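Long-range contacts in hemolysin activator protein CdiB (Acinetobacter baumannii ACICU, PDB 6WIL), which probably secretes its partner toxin across the outer membrane during contact-dependent growth inhibition, as a two-partner-secretion transporter of the Omp85 superfamily: residues A[72-76]-A[136-140]; A[143-149]-A[205-211]; A[159-163]-A[176-181]; A[245-249]-A[275-279]. All blocks are in the same frame, centred on the assembly; numbering follows the deposited sequence.

Contact 1: A[72-76]-A[136-140]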
# COMPACT_ATOMS: atom_id res chain seq x y z
N ASP A 72 -31.15 14.79 -8.72
CA ASP A 72 -30.91 13.94 -7.56
C ASP A 72 -31.17 12.48 -7.89
O ASP A 72 -30.51 11.59 -7.34
CB ASP A 72 -31.79 14.35 -6.38
CG ASP A 72 -31.81 15.84 -6.15
OD1 ASP A 72 -30.86 16.55 -6.56
OD2 ASP A 72 -32.81 16.33 -5.57
N LEU A 73 -32.15 12.21 -8.75
CA LEU A 73 -32.50 10.83 -9.06
C LEU A 73 -31.60 10.24 -10.14
O LEU A 73 -31.47 9.01 -10.21
CB LEU A 73 -33.96 10.75 -9.51
CG LEU A 73 -35.04 11.08 -8.48
CD1 LEU A 73 -36.30 10.32 -8.82
CD2 LEU A 73 -34.57 10.76 -7.06
N GLN A 74 -30.99 11.08 -10.97
CA GLN A 74 -30.14 10.59 -12.06
C GLN A 74 -29.01 9.71 -11.53
O GLN A 74 -28.55 8.80 -12.23
CB GLN A 74 -29.57 11.77 -12.85
CG GLN A 74 -29.01 11.41 -14.22
CD GLN A 74 -30.00 11.67 -15.34
OE1 GLN A 74 -31.20 11.45 -15.19
NE2 GLN A 74 -29.50 12.16 -16.47
N GLN A 75 -28.56 9.97 -10.30
CA GLN A 75 -27.51 9.17 -9.69
C GLN A 75 -27.99 7.76 -9.32
O GLN A 75 -27.16 6.86 -9.20
CB GLN A 75 -26.99 9.88 -8.44
CG GLN A 75 -25.83 9.18 -7.74
CD GLN A 75 -25.39 9.91 -6.48
OE1 GLN A 75 -26.06 10.83 -6.02
NE2 GLN A 75 -24.25 9.51 -5.93
N PHE A 76 -29.29 7.56 -9.16
CA PHE A 76 -29.83 6.31 -8.63
C PHE A 76 -30.50 5.44 -9.68
O PHE A 76 -31.14 4.44 -9.32
CB PHE A 76 -30.80 6.60 -7.49
CG PHE A 76 -30.13 7.05 -6.23
CD1 PHE A 76 -29.33 6.18 -5.51
CD2 PHE A 76 -30.31 8.34 -5.76
CE1 PHE A 76 -28.71 6.59 -4.34
CE2 PHE A 76 -29.69 8.76 -4.60
CZ PHE A 76 -28.89 7.88 -3.88
N SER A 136 -39.49 4.48 -5.32
CA SER A 136 -38.96 5.76 -4.85
C SER A 136 -37.82 5.51 -3.89
O SER A 136 -37.68 4.42 -3.33
CB SER A 136 -40.03 6.61 -4.17
OG SER A 136 -40.75 7.35 -5.12
N ILE A 137 -37.00 6.53 -3.69
CA ILE A 137 -35.82 6.41 -2.84
C ILE A 137 -35.90 7.44 -1.72
O ILE A 137 -36.00 8.65 -1.97
CB ILE A 137 -34.52 6.56 -3.65
CG1 ILE A 137 -33.32 6.42 -2.71
CG2 ILE A 137 -34.47 7.88 -4.40
CD1 ILE A 137 -32.02 6.14 -3.40
N GLN A 138 -35.85 6.96 -0.49
CA GLN A 138 -35.67 7.83 0.67
C GLN A 138 -34.18 8.12 0.79
O GLN A 138 -33.42 7.37 1.40
CB GLN A 138 -36.22 7.17 1.93
CG GLN A 138 -37.67 7.50 2.18
CD GLN A 138 -38.33 6.50 3.10
OE1 GLN A 138 -37.68 5.57 3.59
NE2 GLN A 138 -39.63 6.66 3.32
N ILE A 139 -33.77 9.24 0.21
CA ILE A 139 -32.36 9.62 0.18
C ILE A 139 -31.93 10.03 1.58
O ILE A 139 -32.37 11.06 2.10
CB ILE A 139 -32.10 10.73 -0.84
CG1 ILE A 139 -32.60 10.30 -2.22
CG2 ILE A 139 -30.63 11.08 -0.87
CD1 ILE A 139 -32.06 11.14 -3.36
N GLY A 140 -31.07 9.22 2.20
CA GLY A 140 -30.53 9.53 3.51
C GLY A 140 -29.29 10.40 3.42
O GLY A 140 -28.32 10.05 2.75
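The ring of F76 receives I137 on one of its faces: the CD1 methyl of I137 sits over the ring centre, 3.3 Å from the centroid and only 6° off the normal, a close CH-pi contact. I139 comes in at a slant, its CD1 lying 3.6 Å from F76 CE2, neither stacked on the ring nor level with its rim. F116, from outside the two segments, meets the same ring edge-to-face, so aliphatic and aromatic partners together fix the orientation of F76. The extended I137 makes the centred contact possible: with CG1 opposite the backbone N (chi1 -180°), the chain runs straight out from the strand and meets the ring at about a right angle. Here the first POTRA domain, of the ShlB type, follows the usual POTRA plan of helices laid over one side of a sheet; residues 72-76 lie on and just beyond the short helix 70-74, whereas the segment 136-140 belongs to strand 132-149. L73 adds its CD2 branch, passing I137 in the opposite direction at 3.9 Å from its CG2. No hydrogen bond crosses the interface, and the polar groups turn to other partners: D72 OD1 bonds S69, while I137 O takes a bond from Q68. L111 of helix 97-113 touches both F76 and I137, and L62 of strand 59-62 packs against L73 and F76.

Contact 2: A[143-149]-A[205-211]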
# COMPACT_ATOMS: atom_id res chain seq x y z
N ASN A 143 -26.51 15.27 8.27
CA ASN A 143 -26.95 16.51 8.89
C ASN A 143 -25.82 17.27 9.58
O ASN A 143 -25.60 18.45 9.27
CB ASN A 143 -28.07 16.20 9.89
CG ASN A 143 -28.51 17.40 10.68
OD1 ASN A 143 -28.69 17.33 11.89
ND2 ASN A 143 -28.73 18.53 10.00
N LYS A 144 -25.10 16.63 10.49
CA LYS A 144 -23.98 17.26 11.19
C LYS A 144 -22.86 16.25 11.38
O LYS A 144 -23.09 15.07 11.61
CB LYS A 144 -24.39 17.80 12.57
CG LYS A 144 -25.74 18.51 12.65
CD LYS A 144 -26.02 18.98 14.07
CE LYS A 144 -26.12 17.83 15.07
NZ LYS A 144 -26.36 18.31 16.47
N ILE A 145 -21.63 16.74 11.30
CA ILE A 145 -20.47 16.00 11.80
C ILE A 145 -20.22 16.48 13.22
O ILE A 145 -20.01 17.67 13.46
CB ILE A 145 -19.24 16.21 10.90
CG1 ILE A 145 -19.49 15.59 9.53
CG2 ILE A 145 -18.00 15.61 11.55
CD1 ILE A 145 -19.03 16.45 8.38
N VAL A 146 -20.29 15.55 14.18
CA VAL A 146 -20.20 15.88 15.59
C VAL A 146 -18.89 15.34 16.13
O VAL A 146 -18.67 14.12 16.13
CB VAL A 146 -21.40 15.32 16.39
CG1 VAL A 146 -21.18 15.50 17.88
CG2 VAL A 146 -22.69 16.00 15.95
N ILE A 147 -18.03 16.24 16.59
CA ILE A 147 -16.76 15.86 17.21
C ILE A 147 -17.02 15.79 18.71
O ILE A 147 -16.84 16.77 19.45
CB ILE A 147 -15.63 16.82 16.86
CG1 ILE A 147 -15.65 17.15 15.36
CG2 ILE A 147 -14.28 16.23 17.25
CD1 ILE A 147 -15.50 15.93 14.46
N GLN A 148 -17.47 14.62 19.18
CA GLN A 148 -17.77 14.46 20.59
C GLN A 148 -16.52 14.58 21.45
O GLN A 148 -16.60 14.96 22.62
CB GLN A 148 -18.46 13.11 20.83
CG GLN A 148 -18.84 12.84 22.27
CD GLN A 148 -19.54 11.50 22.45
OE1 GLN A 148 -19.15 10.70 23.30
NE2 GLN A 148 -20.57 11.26 21.65
N GLU A 149 -15.35 14.28 20.88
CA GLU A 149 -14.12 14.21 21.66
C GLU A 149 -12.93 14.41 20.73
O GLU A 149 -12.91 13.87 19.62
CB GLU A 149 -14.03 12.86 22.38
CG GLU A 149 -12.78 12.64 23.19
CD GLU A 149 -12.76 11.27 23.83
OE1 GLU A 149 -13.85 10.74 24.12
OE2 GLU A 149 -11.65 10.72 24.03
N SER A 205 -28.82 12.05 9.07
CA SER A 205 -27.96 11.29 9.97
C SER A 205 -26.93 12.22 10.58
O SER A 205 -26.55 13.24 10.00
CB SER A 205 -27.26 10.13 9.23
OG SER A 205 -28.17 9.12 8.76
N ASP A 206 -26.44 11.85 11.76
CA ASP A 206 -25.36 12.55 12.42
C ASP A 206 -24.16 11.63 12.53
O ASP A 206 -24.30 10.46 12.92
CB ASP A 206 -25.77 13.06 13.81
CG ASP A 206 -26.54 14.35 13.73
OD1 ASP A 206 -26.40 15.07 12.72
OD2 ASP A 206 -27.30 14.65 14.68
N LEU A 207 -23.00 12.14 12.14
CA LEU A 207 -21.74 11.41 12.17
C LEU A 207 -21.03 11.74 13.48
O LEU A 207 -20.45 12.82 13.63
CB LEU A 207 -20.88 11.77 10.96
CG LEU A 207 -19.63 10.90 10.78
CD1 LEU A 207 -20.04 9.46 10.58
CD2 LEU A 207 -18.79 11.39 9.62
N ILE A 208 -21.08 10.80 14.42
CA ILE A 208 -20.49 10.99 15.74
C ILE A 208 -19.05 10.49 15.71
O ILE A 208 -18.81 9.29 15.52
CB ILE A 208 -21.30 10.26 16.82
CG1 ILE A 208 -22.79 10.59 16.68
CG2 ILE A 208 -20.80 10.63 18.21
CD1 ILE A 208 -23.09 12.07 16.67
N LEU A 209 -18.10 11.40 15.91
CA LEU A 209 -16.67 11.08 15.89
C LEU A 209 -16.06 11.29 17.27
O LEU A 209 -16.22 12.36 17.86
CB LEU A 209 -15.94 11.96 14.86
CG LEU A 209 -16.17 11.63 13.38
CD1 LEU A 209 -15.53 12.69 12.50
CD2 LEU A 209 -15.59 10.27 13.07
N LYS A 210 -15.37 10.27 17.76
CA LYS A 210 -14.56 10.36 18.98
C LYS A 210 -13.10 10.21 18.59
O LYS A 210 -12.69 9.14 18.11
CB LYS A 210 -14.98 9.31 20.01
CG LYS A 210 -16.14 9.73 20.89
CD LYS A 210 -16.32 8.77 22.06
CE LYS A 210 -17.22 7.60 21.69
NZ LYS A 210 -18.64 8.04 21.56
N LEU A 211 -12.31 11.26 18.79
CA LEU A 211 -10.93 11.31 18.33
C LEU A 211 -9.98 11.43 19.52
O LEU A 211 -10.28 12.10 20.51
CB LEU A 211 -10.70 12.49 17.37
CG LEU A 211 -11.61 12.60 16.15
CD1 LEU A 211 -11.30 13.87 15.36
CD2 LEU A 211 -11.49 11.37 15.25
O HOH W 1 -9.20 12.75 23.29
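L209 and I147 illustrate the close-packed face of a parallel strand pair: their CD1 methyls meet at 3.8 Å as the two side chains lie alongside each other. L209 CD1 also reaches I145 CG2, at 3.9 Å, and is thus held between two isoleucines one strand away. Beneath them the backbones are joined by six hydrogen bonds, among them the nearly straight V146 N to L207 O (2.8 Å, 172°). The opposite face, carrying K144, V146, E149, D206, I208 and K210, is more polar and partly open to solvent. Its apolar portion is small, I208 CD1 resting 3.7 Å from V146 CB. D206 leans toward strand 143-149, where OD1 receives a weak, bent bond from K144 N (3.0 Å, 122°), while the ammonium group of K144 stays beyond salt-bridge distance. The register slips by one residue after I147, a beta bulge in which Q148 stretches out beside K210; K210 NZ gives a bond to Q148 OE1 (3.2 Å) from well above the amide plane, hence probably a soft one. At the far end a water donates to both E149 OE2 and L211 O. The pairing belongs to the second POTRA domain: 204-213 lies between strand 132-149, parallel to it, and the antiparallel strand 185-193, and the leucine-rich face is covered by F163 and by L181 of helix 171-181.

Contact 3: A[159-163]-A[176-181]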
# COMPACT_ATOMS: atom_id res chain seq x y z
N THR A 159 -10.41 18.69 4.37
CA THR A 159 -9.44 18.02 3.51
C THR A 159 -9.40 16.51 3.75
O THR A 159 -9.18 15.74 2.80
CB THR A 159 -8.04 18.61 3.73
OG1 THR A 159 -7.63 18.42 5.09
CG2 THR A 159 -8.03 20.09 3.40
N GLY A 160 -9.61 16.07 4.99
CA GLY A 160 -9.60 14.64 5.28
C GLY A 160 -10.87 13.91 4.86
O GLY A 160 -10.81 12.73 4.51
N LEU A 161 -12.02 14.58 4.90
CA LEU A 161 -13.29 13.94 4.57
C LEU A 161 -13.74 14.39 3.19
O LEU A 161 -13.92 15.60 2.98
CB LEU A 161 -14.35 14.27 5.60
CG LEU A 161 -14.01 14.01 7.06
CD1 LEU A 161 -15.19 14.40 7.93
CD2 LEU A 161 -13.65 12.55 7.26
N PRO A 162 -13.95 13.48 2.24
CA PRO A 162 -14.39 13.91 0.91
C PRO A 162 -15.87 14.25 0.83
O PRO A 162 -16.44 14.35 -0.26
CB PRO A 162 -14.05 12.70 0.03
CG PRO A 162 -14.14 11.54 0.97
CD PRO A 162 -13.64 12.04 2.29
N PHE A 163 -16.51 14.43 1.99
CA PHE A 163 -17.92 14.76 2.07
C PHE A 163 -18.11 15.94 3.01
O PHE A 163 -17.20 16.34 3.74
CB PHE A 163 -18.75 13.56 2.54
CG PHE A 163 -18.32 13.01 3.87
CD1 PHE A 163 -18.85 13.51 5.05
CD2 PHE A 163 -17.39 11.98 3.94
CE1 PHE A 163 -18.46 13.00 6.28
CE2 PHE A 163 -16.99 11.47 5.17
CZ PHE A 163 -17.53 11.98 6.33
N GLN A 176 -13.15 6.22 3.46
CA GLN A 176 -12.01 6.99 3.00
C GLN A 176 -11.64 8.07 4.01
O GLN A 176 -10.47 8.18 4.41
CB GLN A 176 -12.32 7.62 1.64
CG GLN A 176 -11.12 8.31 1.02
CD GLN A 176 -10.00 7.33 0.73
OE1 GLN A 176 -10.23 6.15 0.48
NE2 GLN A 176 -8.76 7.83 0.76
N GLY A 177 -12.62 8.86 4.44
CA GLY A 177 -12.35 9.89 5.43
C GLY A 177 -11.88 9.32 6.75
O GLY A 177 -10.99 9.87 7.40
N LEU A 178 -12.47 8.20 7.18
CA LEU A 178 -12.01 7.54 8.39
C LEU A 178 -10.55 7.11 8.28
O LEU A 178 -9.79 7.25 9.24
CB LEU A 178 -12.91 6.34 8.69
CG LEU A 178 -12.58 5.46 9.90
CD1 LEU A 178 -13.83 5.20 10.70
CD2 LEU A 178 -11.99 4.15 9.40
N GLU A 179 -10.15 6.60 7.12
CA GLU A 179 -8.76 6.18 6.94
C GLU A 179 -7.81 7.37 6.99
O GLU A 179 -6.72 7.29 7.56
CB GLU A 179 -8.60 5.42 5.63
CG GLU A 179 -8.72 3.92 5.76
CD GLU A 179 -8.96 3.24 4.43
OE1 GLU A 179 -9.83 2.34 4.37
OE2 GLU A 179 -8.29 3.61 3.44
N ASN A 180 -8.22 8.49 6.39
CA ASN A 180 -7.41 9.70 6.43
C ASN A 180 -7.23 10.21 7.86
O ASN A 180 -6.15 10.68 8.22
CB ASN A 180 -8.04 10.78 5.56
CG ASN A 180 -7.98 10.44 4.09
OD1 ASN A 180 -7.26 9.53 3.69
ND2 ASN A 180 -8.72 11.18 3.27
N LEU A 181 -8.28 10.11 8.68
CA LEU A 181 -8.18 10.59 10.05
C LEU A 181 -7.38 9.63 10.93
O LEU A 181 -6.79 10.06 11.93
CB LEU A 181 -9.57 10.80 10.66
CG LEU A 181 -10.46 11.88 10.04
CD1 LEU A 181 -11.70 12.13 10.90
CD2 LEU A 181 -9.68 13.16 9.84
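Two similar torsions serve two separate contacts across this junction: L161, with CG opposite its carbonyl carbon (chi1 -53°), aims CD2 at the backbone of G177, and N180, turned in the same way (chi1 -68°), presents its amide to G160 O. The L161 CD2 methyl rests 3.5 Å from G177 CA, and the lack of a side chain on that glycine allows the L161 and G177 backbones to come within 4.2 Å, measured between their CA atoms. N180 ND2 donates to G160 O at 2.9 Å along a fairly straight N-H line (158°), with the acceptor close to the plane of the amide. G177 CA adds a C-H contact to that same G160 O at 3.4 Å, so the carbonyl near the end of helix 154-160 is gripped by a strong donor and a weaker one. These are the two helices of a POTRA domain in its beta-alpha-alpha-beta-beta order, and the chain leaves helical geometry at L161 to enter the connection toward helix 171-181. P162 CD then lies 4.0 Å from G177 N, and the P162 side chain is also near a bound sulfate, probably from the crystallisation liquor. L181 CD1 meets L161 CD2 at 4.2 Å. Beyond the pair, N180 ND2 has a second acceptor in G280 O, Q176 OE1 bonds R325, and E179 forms salt bridges with R325 and K330, linking helix 171-181 to residues of two barrel strands.

Contact 4: A[245-249]-A[275-279]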
# COMPACT_ATOMS: atom_id res chain seq x y z
N PRO A 245 2.00 17.47 11.95
CA PRO A 245 2.71 18.69 12.37
C PRO A 245 2.04 19.98 11.93
O PRO A 245 1.94 20.92 12.72
CB PRO A 245 4.10 18.53 11.72
CG PRO A 245 3.83 17.70 10.51
CD PRO A 245 2.73 16.75 10.89
N PHE A 246 1.56 20.06 10.68
CA PHE A 246 0.87 21.24 10.19
C PHE A 246 -0.65 21.13 10.30
O PHE A 246 -1.37 21.89 9.65
CB PHE A 246 1.27 21.52 8.74
CG PHE A 246 2.69 21.98 8.58
CD1 PHE A 246 3.04 23.29 8.88
CD2 PHE A 246 3.67 21.11 8.15
CE1 PHE A 246 4.35 23.72 8.75
CE2 PHE A 246 4.98 21.53 8.01
CZ PHE A 246 5.32 22.84 8.31
N HIS A 247 -1.14 20.19 11.12
CA HIS A 247 -2.57 20.00 11.35
C HIS A 247 -3.33 19.86 10.03
O HIS A 247 -4.32 20.55 9.78
CB HIS A 247 -3.15 21.13 12.20
CG HIS A 247 -2.72 21.07 13.63
ND1 HIS A 247 -1.44 21.36 14.04
CD2 HIS A 247 -3.40 20.72 14.75
CE1 HIS A 247 -1.35 21.21 15.35
NE2 HIS A 247 -2.53 20.82 15.80
N LEU A 248 -2.85 18.96 9.19
CA LEU A 248 -3.46 18.68 7.90
C LEU A 248 -3.63 17.18 7.70
O LEU A 248 -3.67 16.70 6.57
CB LEU A 248 -2.63 19.27 6.76
CG LEU A 248 -2.57 20.79 6.66
CD1 LEU A 248 -1.54 21.23 5.62
CD2 LEU A 248 -3.94 21.35 6.32
N ASN A 249 -3.74 16.43 8.80
CA ASN A 249 -3.70 14.97 8.77
C ASN A 249 -2.42 14.48 8.08
O ASN A 249 -2.40 13.42 7.46
CB ASN A 249 -4.95 14.38 8.09
CG ASN A 249 -6.23 15.05 8.55
OD1 ASN A 249 -6.65 14.90 9.69
ND2 ASN A 249 -6.86 15.81 7.65
N TYR A 275 7.20 13.58 3.36
CA TYR A 275 6.01 14.29 3.79
C TYR A 275 4.81 13.79 3.00
O TYR A 275 4.90 13.58 1.79
CB TYR A 275 6.17 15.80 3.61
CG TYR A 275 5.04 16.62 4.18
CD1 TYR A 275 4.79 16.64 5.55
CD2 TYR A 275 4.24 17.40 3.36
CE1 TYR A 275 3.77 17.41 6.08
CE2 TYR A 275 3.21 18.17 3.88
CZ TYR A 275 2.98 18.16 5.24
OH TYR A 275 1.95 18.93 5.76
N GLN A 276 3.69 13.60 3.69
CA GLN A 276 2.51 13.00 3.09
C GLN A 276 1.26 13.57 3.75
O GLN A 276 1.16 13.57 4.98
CB GLN A 276 2.53 11.47 3.26
CG GLN A 276 1.90 10.70 2.12
CD GLN A 276 1.91 9.20 2.37
OE1 GLN A 276 2.63 8.71 3.24
NE2 GLN A 276 1.11 8.47 1.61
N LEU A 277 0.32 14.06 2.94
CA LEU A 277 -0.96 14.52 3.45
C LEU A 277 -2.07 14.08 2.51
O LEU A 277 -1.89 14.09 1.28
CB LEU A 277 -0.99 16.04 3.62
CG LEU A 277 -1.31 16.96 2.44
CD1 LEU A 277 -1.53 18.38 2.93
CD2 LEU A 277 -0.21 16.91 1.40
N PRO A 278 -3.23 13.68 3.04
CA PRO A 278 -4.35 13.28 2.18
C PRO A 278 -5.30 14.43 1.90
O PRO A 278 -5.47 15.35 2.69
CB PRO A 278 -5.04 12.21 3.03
CG PRO A 278 -4.86 12.70 4.43
CD PRO A 278 -3.49 13.38 4.46
N VAL A 279 -5.92 14.36 0.72
CA VAL A 279 -7.03 15.24 0.37
C VAL A 279 -8.19 14.40 -0.14
O VAL A 279 -8.34 14.18 -1.35
CB VAL A 279 -6.61 16.31 -0.67
CG1 VAL A 279 -7.70 17.37 -0.79
CG2 VAL A 279 -5.28 16.94 -0.29
O HOH W 2 -0.76 11.70 6.15
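N249 O is approached from two directions: a water donates to it at 2.7 Å, and P278 CD lies 3.2 Å away. The same water donates to Q276 O at 2.9 Å, bridging two carbonyls that could not bond each other directly. P278 also packs its ring alongside N249, CG to CB, at 4.0 Å. The apolar part of the contact lies with L248 and L277, whose side chains run together in one direction and meet CD1 to CD1 at 3.9 Å; L277 reaches it with CG between its backbone N and carbonyl carbon (chi1 83°). Y275 crosses F246 at about a right angle, its OH 3.7 Å from F246 CD2, while P245 CG comes up to the edge of the tyrosine ring. That hydroxyl bonds D250, which also accepts the backbone N-H groups of F246 and L248. Residues 245-249 form the turn between barrel strands 232-243 and 251-261, on the POTRA side of the barrel, and N249 ND2 bonds Q156 O of helix 154-160. No hydrogen bond passes directly between the segments; beside the leucine contact, their polar links are the bridging water and the carboxylate of D250.

In the fold
The four contacts run in sequence from the first POTRA domain to the barrel, except that contact 3 is nested within the loop closed by contact 2. Contacts 1 and 2, their centres 24 Å apart, are joined along strand 132-149, which passes from one POTRA domain into the next. Packing links the others. Contacts 2 and 3 have centres 13 Å apart and touch through L207 and I145 on F163: sheet and helices of one domain. Contacts 3 and 4, with centres 12 Å apart, meet where L181 and N180 pack on N249 and P278. The second POTRA domain is thus packed directly against the periplasmic turns of the 16-stranded barrel.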